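Local coordinates for chitinase (Paenibacillus sp. FPU-7, PDB 5GZT), which probably hydrolyses chitin and chitodextrins at random internal beta-1,4 linkages between N-acetylglucosamine units, as an endochitinase carrying two glycosyl hydrolase family 18 domains, at residues Asp194-Leu199 and Phe242-Leu248; Pro182-Ser188 and Lys200-Gly205; Val275-Ile279 and Asn616-Phe620; Trp206-Ile212 and Thr223-Glu227. All blocks are in the same frame, centred on the assembly; numbering follows the deposited sequence.

How the contacts relate
Contacts 1, 2 and 4 belong to a two-sheet beta sandwich, and contact 3 lies in the first family 18 barrel, which follows it in the chain. Strand 197-203 serves contacts 1 and 2, whose centres are about 19 Å apart: its start pairs with 242-248, its end with 182-188. The contact 4 hairpin, nested in the loop that contact 1 closes, belongs to the facing sheet, its centre about 12 Å from that of contact 2 and about 17 Å from that of contact 1. Contact 3 comes last, centred about 14 Å from contact 1. The broken strand 264-284 continues from the sandwich into the first barrel strand, and Arg195 and Leu248 of contact 1 pack on Val275 and Gln276 of contact 3.

Contact 1 of 4, residues Asp194-Leu199 and Phe242-Leu248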
loop_
_atom_site.group_PDB
_atom_site.type_symbol
_atom_site.label_atom_id
_atom_site.label_comp_id
_atom_site.label_asym_id
_atom_site.label_seq_id
_atom_site.Cartn_x
_atom_site.Cartn_y
_atom_site.Cartn_z
ATOM N N ASP B 194 -4.305 -1.695 -15.022
ATOM C CA ASP B 194 -4.176 -0.331 -15.520
ATOM C C ASP B 194 -4.931 0.715 -14.679
ATOM O O ASP B 194 -4.864 1.909 -14.971
ATOM C CB ASP B 194 -4.684 -0.257 -16.982
ATOM C CG ASP B 194 -3.693 -0.854 -18.003
ATOM O OD1 ASP B 194 -2.445 -0.777 -17.805
ATOM O OD2 ASP B 194 -4.191 -1.371 -19.041
ATOM N N ARG B 195 -5.669 0.266 -13.680
ATOM C CA ARG B 195 -6.369 1.131 -12.784
ATOM C C ARG B 195 -7.518 1.878 -13.464
ATOM O O ARG B 195 -7.789 3.067 -13.209
ATOM C CB ARG B 195 -5.357 2.000 -12.005
ATOM C CG ARG B 195 -4.546 1.101 -11.079
ATOM C CD ARG B 195 -3.636 1.906 -10.244
ATOM N NE ARG B 195 -2.600 2.411 -11.116
ATOM C CZ ARG B 195 -2.286 3.668 -11.307
ATOM N NH1 ARG B 195 -2.931 4.656 -10.701
ATOM N NH2 ARG B 195 -1.290 3.931 -12.139
ATOM N N GLN B 196 -8.215 1.120 -14.311
ATOM C CA GLN B 196 -9.567 1.480 -14.716
ATOM C C GLN B 196 -10.616 0.932 -13.790
ATOM O O GLN B 196 -10.496 -0.160 -13.262
ATOM C CB GLN B 196 -9.887 0.954 -16.086
ATOM C CG GLN B 196 -9.063 1.634 -17.136
ATOM C CD GLN B 196 -9.440 1.129 -18.495
ATOM O OE1 GLN B 196 -9.424 -0.067 -18.733
ATOM N NE2 GLN B 196 -9.798 2.032 -19.387
ATOM N N LEU B 197 -11.643 1.742 -13.609
ATOM C CA LEU B 197 -12.849 1.378 -12.940
ATOM C C LEU B 197 -13.921 1.039 -14.004
ATOM O O LEU B 197 -14.117 1.794 -14.972
ATOM C CB LEU B 197 -13.286 2.546 -12.075
ATOM C CG LEU B 197 -14.449 2.306 -11.135
ATOM C CD1 LEU B 197 -14.316 1.006 -10.398
ATOM C CD2 LEU B 197 -14.593 3.447 -10.136
ATOM N N VAL B 198 -14.558 -0.120 -13.839
ATOM C CA VAL B 198 -15.543 -0.608 -14.764
ATOM C C VAL B 198 -16.806 -0.793 -13.946
ATOM O O VAL B 198 -16.785 -1.541 -12.960
ATOM C CB VAL B 198 -15.102 -1.919 -15.453
ATOM C CG1 VAL B 198 -16.230 -2.508 -16.294
ATOM C CG2 VAL B 198 -13.914 -1.649 -16.369
ATOM N N LEU B 199 -17.880 -0.089 -14.352
ATOM C CA LEU B 199 -19.198 -0.171 -13.692
ATOM C C LEU B 199 -20.226 -0.785 -14.612
ATOM O O LEU B 199 -20.526 -0.208 -15.661
ATOM C CB LEU B 199 -19.661 1.210 -13.305
ATOM C CG LEU B 199 -18.793 1.812 -12.231
ATOM C CD1 LEU B 199 -19.028 3.307 -12.098
ATOM C CD2 LEU B 199 -19.045 1.087 -10.913
ATOM N N PHE B 242 -19.965 1.217 -17.788
ATOM C CA PHE B 242 -19.173 2.423 -17.850
ATOM C C PHE B 242 -17.691 2.060 -17.632
ATOM O O PHE B 242 -17.383 1.182 -16.821
ATOM C CB PHE B 242 -19.668 3.433 -16.832
ATOM C CG PHE B 242 -18.732 4.574 -16.639
ATOM C CD1 PHE B 242 -18.676 5.597 -17.571
ATOM C CD2 PHE B 242 -17.868 4.599 -15.550
ATOM C CE1 PHE B 242 -17.796 6.653 -17.414
ATOM C CE2 PHE B 242 -16.982 5.643 -15.392
ATOM C CZ PHE B 242 -16.939 6.669 -16.329
ATOM N N THR B 243 -16.791 2.737 -18.341
ATOM C CA THR B 243 -15.377 2.433 -18.257
ATOM C C THR B 243 -14.577 3.707 -18.177
ATOM O O THR B 243 -14.488 4.426 -19.152
ATOM C CB THR B 243 -14.948 1.543 -19.439
ATOM O OG1 THR B 243 -15.589 0.267 -19.307
ATOM C CG2 THR B 243 -13.426 1.336 -19.496
ATOM N N SER B 244 -13.980 3.951 -17.000
ATOM C CA SER B 244 -13.201 5.149 -16.684
ATOM C C SER B 244 -11.960 5.185 -17.473
ATOM O O SER B 244 -11.604 4.216 -18.125
ATOM C CB SER B 244 -12.766 5.145 -15.206
ATOM O OG SER B 244 -11.580 4.348 -15.038
ATOM N N ASP B 245 -11.243 6.272 -17.325
ATOM C CA ASP B 245 -9.908 6.378 -17.853
ATOM C C ASP B 245 -8.983 5.512 -17.018
ATOM O O ASP B 245 -9.261 5.213 -15.849
ATOM C CB ASP B 245 -9.360 7.807 -17.770
ATOM C CG ASP B 245 -10.075 8.787 -18.695
ATOM O OD1 ASP B 245 -10.441 8.413 -19.836
ATOM O OD2 ASP B 245 -10.231 9.943 -18.262
ATOM N N LYS B 246 -7.859 5.162 -17.635
ATOM C CA LYS B 246 -6.778 4.432 -16.962
ATOM C C LYS B 246 -6.151 5.278 -15.896
ATOM O O LYS B 246 -6.187 6.518 -15.964
ATOM C CB LYS B 246 -5.683 4.071 -17.948
ATOM C CG LYS B 246 -6.157 2.975 -18.863
ATOM C CD LYS B 246 -5.214 2.723 -20.012
ATOM C CE LYS B 246 -5.854 1.647 -20.875
ATOM N NZ LYS B 246 -4.903 1.206 -21.919
ATOM N N GLY B 247 -5.531 4.604 -14.928
ATOM C CA GLY B 247 -4.641 5.278 -13.989
ATOM C C GLY B 247 -5.337 5.997 -12.854
ATOM O O GLY B 247 -4.831 6.997 -12.366
ATOM N N LEU B 248 -6.482 5.503 -12.412
ATOM C CA LEU B 248 -7.138 6.095 -11.231
ATOM C C LEU B 248 -6.365 5.766 -9.964
ATOM O O LEU B 248 -5.759 4.705 -9.872
ATOM C CB LEU B 248 -8.551 5.541 -11.068
ATOM C CG LEU B 248 -9.538 5.969 -12.182
ATOM C CD1 LEU B 248 -10.951 5.581 -11.796
ATOM C CD2 LEU B 248 -9.463 7.447 -12.414
#
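With chi1 at 83°, the hydroxyl of Ser244 sits between its own backbone N and carbonyl carbon, where OG accepts a bond of 3.0 Å from Leu197 N and donates to Asp245 O. Ser244 N returns a nearly straight bond to Leu197 O, so one residue holds both polar backbone atoms of Leu197 just where regular pairing gives out. At the Leu199-Phe242 end the strands are antiparallel and these two exchange N-H...O bonds, the Phe242 N to Leu199 O one 2.6 Å long. At the other end, Arg195 kinks at chi3 (-71°) and bends its guanidinium back over Gly247, whose CA lies over one face. From there NH1 reaches Leu248 O at 2.9 Å, coming from above the carbonyl plane, while Leu248 N bonds Arg195 O. Gln196 is extended; its CG packs 3.6 Å from Lys246 CG. Asp194 and Lys246 run side by side, but the salt bridge is long and Asp194 OD1 is held by Ser646. The two are the inner strands of their four-stranded sheet in a beta sandwich: Leu197 and Leu199 pack on strand 251-261, Phe242 meets Ile212 and Tyr224, and Arg195 and Leu248 touch Val275 on strand 264-284.

Contact 2 of 4, residues Pro182-Ser188 and Lys200-Gly205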
loop_
_atom_site.group_PDB
_atom_site.type_symbol
_atom_site.label_atom_id
_atom_site.label_comp_id
_atom_site.label_asym_id
_atom_site.label_seq_id
_atom_site.Cartn_x
_atom_site.Cartn_y
_atom_site.Cartn_z
ATOM N N PRO B 182 -37.865 4.638 -15.422
ATOM C CA PRO B 182 -36.467 4.196 -15.505
ATOM C C PRO B 182 -35.919 3.775 -14.133
ATOM O O PRO B 182 -35.810 4.598 -13.219
ATOM C CB PRO B 182 -35.725 5.420 -16.070
ATOM C CG PRO B 182 -36.599 6.588 -15.773
ATOM C CD PRO B 182 -38.011 6.085 -15.697
ATOM N N VAL B 183 -35.627 2.481 -14.008
ATOM C CA VAL B 183 -34.992 1.888 -12.828
ATOM C C VAL B 183 -33.567 1.510 -13.245
ATOM O O VAL B 183 -33.382 0.964 -14.343
ATOM C CB VAL B 183 -35.793 0.641 -12.357
ATOM C CG1 VAL B 183 -35.005 -0.233 -11.376
ATOM C CG2 VAL B 183 -37.124 1.071 -11.753
ATOM N N VAL B 184 -32.577 1.818 -12.392
ATOM C CA VAL B 184 -31.169 1.343 -12.550
ATOM C C VAL B 184 -30.835 0.265 -11.523
ATOM O O VAL B 184 -30.843 0.567 -10.342
ATOM C CB VAL B 184 -30.135 2.489 -12.340
ATOM C CG1 VAL B 184 -28.698 1.938 -12.358
ATOM C CG2 VAL B 184 -30.336 3.604 -13.372
ATOM N N LYS B 185 -30.541 -0.959 -11.968
ATOM C CA LYS B 185 -29.947 -2.027 -11.113
ATOM C C LYS B 185 -28.418 -2.241 -11.318
ATOM O O LYS B 185 -27.970 -2.578 -12.422
ATOM C CB LYS B 185 -30.627 -3.361 -11.365
ATOM C CG LYS B 185 -32.132 -3.341 -11.149
ATOM C CD LYS B 185 -32.765 -4.726 -11.332
ATOM C CE LYS B 185 -32.245 -5.777 -10.359
ATOM N NZ LYS B 185 -32.229 -5.291 -8.948
ATOM N N LEU B 186 -27.638 -2.099 -10.239
ATOM C CA LEU B 186 -26.178 -2.378 -10.239
ATOM C C LEU B 186 -25.919 -3.880 -10.329
ATOM O O LEU B 186 -26.475 -4.629 -9.534
ATOM C CB LEU B 186 -25.514 -1.834 -8.959
ATOM C CG LEU B 186 -25.738 -0.329 -8.670
ATOM C CD1 LEU B 186 -25.026 0.197 -7.423
ATOM C CD2 LEU B 186 -25.398 0.528 -9.887
ATOM N N ILE B 187 -25.116 -4.314 -11.306
ATOM C CA ILE B 187 -24.725 -5.743 -11.474
ATOM C C ILE B 187 -23.423 -6.048 -10.654
ATOM O O ILE B 187 -23.334 -7.102 -9.969
ATOM C CB ILE B 187 -24.572 -6.110 -13.002
ATOM C CG1 ILE B 187 -25.951 -6.393 -13.677
ATOM C CG2 ILE B 187 -23.625 -7.290 -13.250
ATOM C CD1 ILE B 187 -26.433 -7.862 -13.699
ATOM N N SER B 188 -22.435 -5.130 -10.731
ATOM C CA SER B 188 -21.039 -5.392 -10.303
ATOM C C SER B 188 -20.062 -4.306 -10.741
ATOM O O SER B 188 -20.376 -3.459 -11.602
ATOM C CB SER B 188 -20.500 -6.681 -10.924
ATOM O OG SER B 188 -20.188 -6.439 -12.299
ATOM N N LYS B 200 -20.740 -1.951 -14.224
ATOM C CA LYS B 200 -21.814 -2.607 -14.943
ATOM C C LYS B 200 -23.120 -2.518 -14.185
ATOM O O LYS B 200 -23.175 -2.831 -12.974
ATOM C CB LYS B 200 -21.521 -4.084 -15.194
ATOM C CG LYS B 200 -20.420 -4.356 -16.211
ATOM C CD LYS B 200 -20.470 -5.783 -16.766
ATOM C CE LYS B 200 -20.485 -6.813 -15.638
ATOM N NZ LYS B 200 -20.376 -8.233 -16.081
ATOM N N PHE B 201 -24.163 -2.132 -14.936
ATOM C CA PHE B 201 -25.544 -2.024 -14.441
ATOM C C PHE B 201 -26.571 -2.334 -15.544
ATOM O O PHE B 201 -26.333 -2.063 -16.743
ATOM C CB PHE B 201 -25.811 -0.638 -13.818
ATOM C CG PHE B 201 -25.445 0.546 -14.702
ATOM C CD1 PHE B 201 -24.123 0.959 -14.851
ATOM C CD2 PHE B 201 -26.429 1.308 -15.330
ATOM C CE1 PHE B 201 -23.785 2.081 -15.634
ATOM C CE2 PHE B 201 -26.093 2.425 -16.113
ATOM C CZ PHE B 201 -24.770 2.810 -16.274
ATOM N N ASN B 202 -27.685 -2.946 -15.125
ATOM C CA ASN B 202 -28.903 -3.091 -15.956
ATOM C C ASN B 202 -29.754 -1.817 -15.822
ATOM O O ASN B 202 -30.193 -1.487 -14.711
ATOM C CB ASN B 202 -29.726 -4.330 -15.552
ATOM C CG ASN B 202 -29.075 -5.649 -15.995
ATOM O OD1 ASN B 202 -28.609 -5.799 -17.144
ATOM N ND2 ASN B 202 -29.076 -6.631 -15.097
ATOM N N ALA B 203 -29.942 -1.095 -16.940
ATOM C CA ALA B 203 -30.766 0.134 -16.986
ATOM C C ALA B 203 -32.076 -0.123 -17.740
ATOM O O ALA B 203 -32.125 -0.068 -18.974
ATOM C CB ALA B 203 -30.002 1.301 -17.616
ATOM N N TYR B 204 -33.130 -0.410 -16.979
ATOM C CA TYR B 204 -34.477 -0.508 -17.524
ATOM C C TYR B 204 -34.920 0.908 -17.927
ATOM O O TYR B 204 -34.559 1.910 -17.276
ATOM C CB TYR B 204 -35.440 -1.143 -16.518
ATOM C CG TYR B 204 -34.972 -2.480 -15.943
ATOM C CD1 TYR B 204 -34.459 -3.492 -16.775
ATOM C CD2 TYR B 204 -35.049 -2.734 -14.566
ATOM C CE1 TYR B 204 -34.038 -4.704 -16.253
ATOM C CE2 TYR B 204 -34.628 -3.939 -14.040
ATOM C CZ TYR B 204 -34.127 -4.919 -14.885
ATOM O OH TYR B 204 -33.717 -6.116 -14.365
ATOM N N GLY B 205 -35.666 0.982 -19.030
ATOM C CA GLY B 205 -36.040 2.259 -19.632
ATOM C C GLY B 205 -34.846 3.007 -20.188
ATOM O O GLY B 205 -34.727 4.234 -20.012
#
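Lys200 O takes two backbone donors from the opposite strand, Ile187 N at 3.0 Å and Ser188 N at 3.3 Å, both arriving from the same face of its carbonyl plane. Two residues thus sit opposite one, which makes this a classic beta bulge in the hairpin of strands 184-191 and 197-203. Lys200 N closes the pair by bonding Ser188 O. Farther along, Lys185 and Asn202 exchange their N-H...O bonds in a regular antiparallel pair, and the last bond, Tyr204 N to Val183 O, is weak. Side chains then divide between the two faces. Phe201 holds its ring between its own N and carbonyl carbon (chi1 52°), which stands the ring off the sheet and leans its far end away from 182-188, leaving CD2 3.8 Å from Val184 CG1; Leu186 CD2 touches Phe201 CB. At the bulge Ile187 points toward the partner strand and crosses Asn202, CD1 3.2 Å from ND2. The first two torsions of Lys185 (chi1 -57°, chi2 -177°) lay CD 3.4 Å from Tyr204 CE2, and the bends at chi3 and chi4 then lead the amino end away. Outside the pair, strands 251-261 and 264-284 receive Val184 and Leu186, while Phe201 bonds Val240 through its backbone. The hairpin is therefore two-sided: Val184, Leu186, Phe201 and Ala203 supply apolar packing for the sandwich interior, while the other face is mixed, with Lys200 CE by Ser188 OG and Ile187 against the Asn202 amide.

Contact 3 of 4, residues Val275-Ile279 and Asn616-Phe620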
loop_
_atom_site.group_PDB
_atom_site.type_symbol
_atom_site.label_atom_id
_atom_site.label_comp_id
_atom_site.label_asym_id
_atom_site.label_seq_id
_atom_site.Cartn_x
_atom_site.Cartn_y
_atom_site.Cartn_z
ATOM N N VAL B 275 -10.149 0.177 -6.695
ATOM C CA VAL B 275 -9.156 0.317 -7.763
ATOM C C VAL B 275 -7.862 -0.388 -7.269
ATOM O O VAL B 275 -7.416 -0.152 -6.135
ATOM C CB VAL B 275 -8.983 1.805 -8.128
ATOM C CG1 VAL B 275 -7.823 2.045 -9.060
ATOM C CG2 VAL B 275 -10.271 2.304 -8.805
ATOM N N GLN B 276 -7.330 -1.301 -8.091
ATOM C CA GLN B 276 -6.115 -2.048 -7.759
ATOM C C GLN B 276 -4.950 -1.067 -7.459
ATOM O O GLN B 276 -5.011 0.114 -7.757
ATOM C CB GLN B 276 -5.717 -2.976 -8.918
ATOM C CG GLN B 276 -6.621 -4.165 -9.152
ATOM C CD GLN B 276 -6.148 -5.000 -10.362
ATOM O OE1 GLN B 276 -5.002 -4.882 -10.813
ATOM N NE2 GLN B 276 -7.029 -5.847 -10.886
ATOM N N GLY B 277 -3.871 -1.595 -6.896
ATOM C CA GLY B 277 -2.642 -0.827 -6.723
ATOM C C GLY B 277 -2.369 -0.274 -5.328
ATOM O O GLY B 277 -1.455 0.530 -5.139
ATOM N N LYS B 278 -3.052 -0.747 -4.327
ATOM C CA LYS B 278 -2.737 -0.254 -2.991
ATOM C C LYS B 278 -1.383 -0.820 -2.499
ATOM O O LYS B 278 -1.041 -2.001 -2.754
ATOM C CB LYS B 278 -3.798 -0.659 -1.980
ATOM C CG LYS B 278 -5.108 0.097 -2.055
ATOM C CD LYS B 278 -5.926 -0.199 -0.783
ATOM C CE LYS B 278 -6.554 -1.574 -0.729
ATOM N NZ LYS B 278 -7.815 -1.461 -1.541
ATOM N N ILE B 279 -0.639 0.016 -1.788
ATOM C CA ILE B 279 0.589 -0.422 -1.091
ATOM C C ILE B 279 0.463 0.005 0.327
ATOM O O ILE B 279 0.452 1.179 0.602
ATOM C CB ILE B 279 1.849 0.120 -1.722
ATOM C CG1 ILE B 279 1.964 -0.364 -3.188
ATOM C CG2 ILE B 279 3.040 -0.385 -0.906
ATOM C CD1 ILE B 279 3.038 0.365 -3.961
ATOM N N ASN B 616 -5.561 -10.056 -10.083
ATOM C CA ASN B 616 -6.337 -8.886 -9.833
ATOM C C ASN B 616 -6.674 -8.716 -8.356
ATOM O O ASN B 616 -7.809 -8.428 -7.978
ATOM C CB ASN B 616 -7.570 -8.868 -10.757
ATOM C CG ASN B 616 -7.155 -8.775 -12.181
ATOM O OD1 ASN B 616 -6.591 -7.779 -12.654
ATOM N ND2 ASN B 616 -7.379 -9.823 -12.866
ATOM N N LEU B 617 -5.612 -8.785 -7.542
ATOM C CA LEU B 617 -5.738 -8.536 -6.100
ATOM C C LEU B 617 -5.638 -7.064 -5.810
ATOM O O LEU B 617 -5.359 -6.221 -6.679
ATOM C CB LEU B 617 -4.714 -9.426 -5.343
ATOM C CG LEU B 617 -4.767 -10.884 -5.717
ATOM C CD1 LEU B 617 -3.696 -11.757 -5.061
ATOM C CD2 LEU B 617 -6.106 -11.452 -5.340
ATOM N N ALA B 618 -5.942 -6.725 -4.571
ATOM C CA ALA B 618 -6.065 -5.316 -4.120
ATOM C C ALA B 618 -4.726 -4.557 -4.066
ATOM O O ALA B 618 -4.648 -3.291 -4.221
ATOM C CB ALA B 618 -6.757 -5.313 -2.743
ATOM N N GLY B 619 -3.662 -5.328 -3.842
ATOM C CA GLY B 619 -2.347 -4.746 -3.733
ATOM C C GLY B 619 -1.401 -5.537 -2.819
ATOM O O GLY B 619 -1.648 -6.743 -2.519
ATOM N N PHE B 620 -0.358 -4.822 -2.355
ATOM C CA PHE B 620 0.775 -5.351 -1.655
ATOM C C PHE B 620 0.867 -4.713 -0.280
ATOM O O PHE B 620 0.979 -3.490 -0.145
ATOM C CB PHE B 620 2.038 -5.047 -2.486
ATOM C CG PHE B 620 3.228 -6.005 -2.231
ATOM C CD1 PHE B 620 3.672 -6.320 -0.925
ATOM C CD2 PHE B 620 3.994 -6.480 -3.279
ATOM C CE1 PHE B 620 4.754 -7.172 -0.715
ATOM C CE2 PHE B 620 5.072 -7.317 -3.048
ATOM C CZ PHE B 620 5.451 -7.643 -1.757
HETATM O O HOH W 1 -7.059 -1.875 -4.303
HETATM O O HOH W 2 -9.243 -5.821 -8.758
HETATM O O HOH W 3 -3.286 -4.235 -6.917
#
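Ala618 O is gripped by Lys278 N at 3.0 Å, in the carbonyl plane, by water 1 at 2.8 Å, and weakly by Gly277 N. Water 1 is itself pinned, giving its other hydrogen to Val275 O and accepting from Lys278 NZ. The lysine reaches back to it because its chain bends twice, at chi3 (-74°) and chi4 (-82°), so a buried amino group finds a polar partner. One step on, Phe620 N donates to Lys278 O at 2.9 Å, and the same oxygen receives a CA-H...O contact from Gly619. The two chains run parallel here, and the pairing joins the first barrel strand, at the end of 264-284, to the last, 619-623: this is the closing seam of the TIM barrel of family 18, near the N-terminal ends of its strands. Strand 527-532 flanks 619-623 on its other side, while helix 633-642 packs on Ile279 and Phe620. Before the strands begin, Asn616 ends helix 602-614 in a Schellman motif and offers its side chain to Gln276. The extended Gln276 brings NE2 to OD1 of Asn616 at 2.7 Å; the acceptor lies in the plane of the glutamine amide, although the two amides are turned 45° apart. Water 2 bridges NE2 to Asn616 O, and water 3 accepts from Gly277 N at 2.7 Å while donating to Leu617 O.

Contact 4 of 4, residues Trp206-Ile212 and Thr223-Glu227; sequences WDNNATI and TYTYE
Trp206 turns the edge of its six-membered ring to the face of Tyr226 at the open end of the beta hairpin of strands 210-215 and 221-225, an offset edge-to-face pair with centroids 5.2 Å apart and planes at 72°. CZ2 of the indole comes within 3.4 Å of Tyr226 CE2, and one face of the indole is roofed by the backbone N of Asn208. The Asn208 amide, steeply inclined to the phenol ring, approaches it obliquely, with ND2 3.5 Å from Tyr226 CE1. Tyr226 swings its ring there because CG lies anti to the backbone N (chi1 -158°), and its own N is tied to Ala210 O at 2.8 Å. Where the strand gives way to a short, weakly bonded helical turn, Thr225 takes the N-cap position and its OG1 accepts from Lys228 N. Asn209 OD1 is engaged by Ala260 N, which links the end of the hairpin to strand 251-261; Trp206 and Tyr226 also touch Val235 of the facing sheet. Deeper in, Ile212 and Tyr224 exchange two backbone bonds as a hydrogen-bonded pair. On the other face of the hairpin, Thr225 CG2 packs 3.8 Å from Thr211 CB.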
loop_
_atom_site.group_PDB
_atom_site.type_symbol
_atom_site.label_atom_id
_atom_site.label_comp_id
_atom_site.label_asym_id
_atom_site.label_seq_id
_atom_site.Cartn_x
_atom_site.Cartn_y
_atom_site.Cartn_z
ATOM N N TRP B 206 -33.953 2.268 -20.849
ATOM C CA TRP B 206 -32.779 2.872 -21.451
ATOM C C TRP B 206 -33.270 3.926 -22.438
ATOM O O TRP B 206 -33.870 3.573 -23.453
ATOM C CB TRP B 206 -31.882 1.830 -22.170
ATOM C CG TRP B 206 -30.650 2.472 -22.801
ATOM C CD1 TRP B 206 -30.285 2.457 -24.127
ATOM C CD2 TRP B 206 -29.670 3.269 -22.125
ATOM N NE1 TRP B 206 -29.132 3.186 -24.307
ATOM C CE2 TRP B 206 -28.729 3.682 -23.095
ATOM C CE3 TRP B 206 -29.484 3.658 -20.788
ATOM C CZ2 TRP B 206 -27.619 4.471 -22.769
ATOM C CZ3 TRP B 206 -28.387 4.444 -20.465
ATOM C CH2 TRP B 206 -27.463 4.843 -21.454
ATOM N N ASP B 207 -33.071 5.206 -22.115
ATOM C CA ASP B 207 -33.394 6.279 -23.056
ATOM C C ASP B 207 -32.124 7.022 -23.417
ATOM O O ASP B 207 -32.078 8.270 -23.419
ATOM C CB ASP B 207 -34.496 7.205 -22.497
ATOM C CG ASP B 207 -35.019 8.262 -23.525
ATOM O OD1 ASP B 207 -35.007 8.005 -24.755
ATOM O OD2 ASP B 207 -35.433 9.364 -23.078
ATOM N N ASN B 208 -31.089 6.242 -23.744
ATOM C CA ASN B 208 -29.890 6.799 -24.315
ATOM C C ASN B 208 -29.372 8.001 -23.480
ATOM O O ASN B 208 -28.963 9.047 -24.021
ATOM C CB ASN B 208 -30.202 7.200 -25.759
ATOM C CG ASN B 208 -28.963 7.346 -26.602
ATOM O OD1 ASN B 208 -28.512 8.468 -26.858
ATOM N ND2 ASN B 208 -28.388 6.215 -27.026
ATOM N N ASN B 209 -29.439 7.854 -22.156
ATOM C CA ASN B 209 -28.847 8.826 -21.248
ATOM C C ASN B 209 -28.684 8.206 -19.864
ATOM O O ASN B 209 -29.447 7.289 -19.444
ATOM C CB ASN B 209 -29.657 10.124 -21.146
ATOM C CG ASN B 209 -30.688 10.078 -20.029
ATOM O OD1 ASN B 209 -31.516 9.163 -19.966
ATOM N ND2 ASN B 209 -30.621 11.041 -19.123
ATOM N N ALA B 210 -27.676 8.734 -19.178
ATOM C CA ALA B 210 -27.355 8.386 -17.795
ATOM C C ALA B 210 -26.193 9.241 -17.343
ATOM O O ALA B 210 -25.394 9.766 -18.163
ATOM C CB ALA B 210 -27.020 6.908 -17.630
ATOM N N THR B 211 -26.119 9.368 -16.025
ATOM C CA THR B 211 -25.173 10.270 -15.370
ATOM C C THR B 211 -24.502 9.535 -14.143
ATOM O O THR B 211 -25.181 8.929 -13.260
ATOM C CB THR B 211 -25.842 11.675 -15.119
ATOM O OG1 THR B 211 -25.439 12.229 -13.860
ATOM C CG2 THR B 211 -27.405 11.617 -15.199
ATOM N N ILE B 212 -23.164 9.520 -14.153
ATOM C CA ILE B 212 -22.365 8.806 -13.137
ATOM C C ILE B 212 -21.483 9.821 -12.468
ATOM O O ILE B 212 -20.792 10.578 -13.184
ATOM C CB ILE B 212 -21.485 7.709 -13.763
ATOM C CG1 ILE B 212 -22.359 6.549 -14.247
ATOM C CG2 ILE B 212 -20.467 7.167 -12.751
ATOM C CD1 ILE B 212 -21.672 5.640 -15.228
ATOM N N THR B 223 -17.851 13.748 -12.773
ATOM C CA THR B 223 -19.138 13.391 -13.403
ATOM C C THR B 223 -18.963 12.942 -14.851
ATOM O O THR B 223 -18.099 13.460 -15.597
ATOM C CB THR B 223 -20.205 14.517 -13.307
ATOM O OG1 THR B 223 -20.136 15.181 -12.043
ATOM C CG2 THR B 223 -21.597 13.916 -13.458
ATOM N N TYR B 224 -19.751 11.933 -15.202
ATOM C CA TYR B 224 -19.754 11.357 -16.518
ATOM C C TYR B 224 -21.215 11.167 -16.991
ATOM O O TYR B 224 -22.061 10.675 -16.226
ATOM C CB TYR B 224 -18.962 10.031 -16.523
ATOM C CG TYR B 224 -17.466 10.212 -16.234
ATOM C CD1 TYR B 224 -16.563 10.643 -17.234
ATOM C CD2 TYR B 224 -16.956 9.972 -14.956
ATOM C CE1 TYR B 224 -15.208 10.825 -16.956
ATOM C CE2 TYR B 224 -15.612 10.126 -14.688
ATOM C CZ TYR B 224 -14.741 10.560 -15.673
ATOM O OH TYR B 224 -13.416 10.705 -15.348
ATOM N N THR B 225 -21.495 11.571 -18.238
ATOM C CA THR B 225 -22.844 11.442 -18.837
ATOM C C THR B 225 -22.791 10.718 -20.176
ATOM O O THR B 225 -21.800 10.870 -20.902
ATOM C CB THR B 225 -23.498 12.826 -19.068
ATOM O OG1 THR B 225 -22.642 13.658 -19.896
ATOM C CG2 THR B 225 -23.799 13.510 -17.704
ATOM N N TYR B 226 -23.845 9.966 -20.525
ATOM C CA TYR B 226 -23.962 9.441 -21.912
ATOM C C TYR B 226 -23.895 10.562 -22.971
ATOM O O TYR B 226 -23.423 10.336 -24.086
ATOM C CB TYR B 226 -25.236 8.623 -22.132
ATOM C CG TYR B 226 -25.141 7.666 -23.320
ATOM C CD1 TYR B 226 -25.388 8.093 -24.635
ATOM C CD2 TYR B 226 -24.813 6.328 -23.132
ATOM C CE1 TYR B 226 -25.298 7.211 -25.720
ATOM C CE2 TYR B 226 -24.718 5.441 -24.208
ATOM C CZ TYR B 226 -24.966 5.879 -25.498
ATOM O OH TYR B 226 -24.871 4.985 -26.538
ATOM N N GLU B 227 -24.348 11.764 -22.602
ATOM C CA GLU B 227 -24.290 12.950 -23.477
ATOM C C GLU B 227 -22.843 13.344 -23.846
ATOM O O GLU B 227 -22.447 13.224 -25.014
ATOM C CB GLU B 227 -25.064 14.140 -22.852
ATOM C CG GLU B 227 -26.601 14.085 -22.989
ATOM C CD GLU B 227 -27.276 12.864 -22.339
ATOM O OE1 GLU B 227 -26.751 12.289 -21.344
ATOM O OE2 GLU B 227 -28.356 12.480 -22.837
#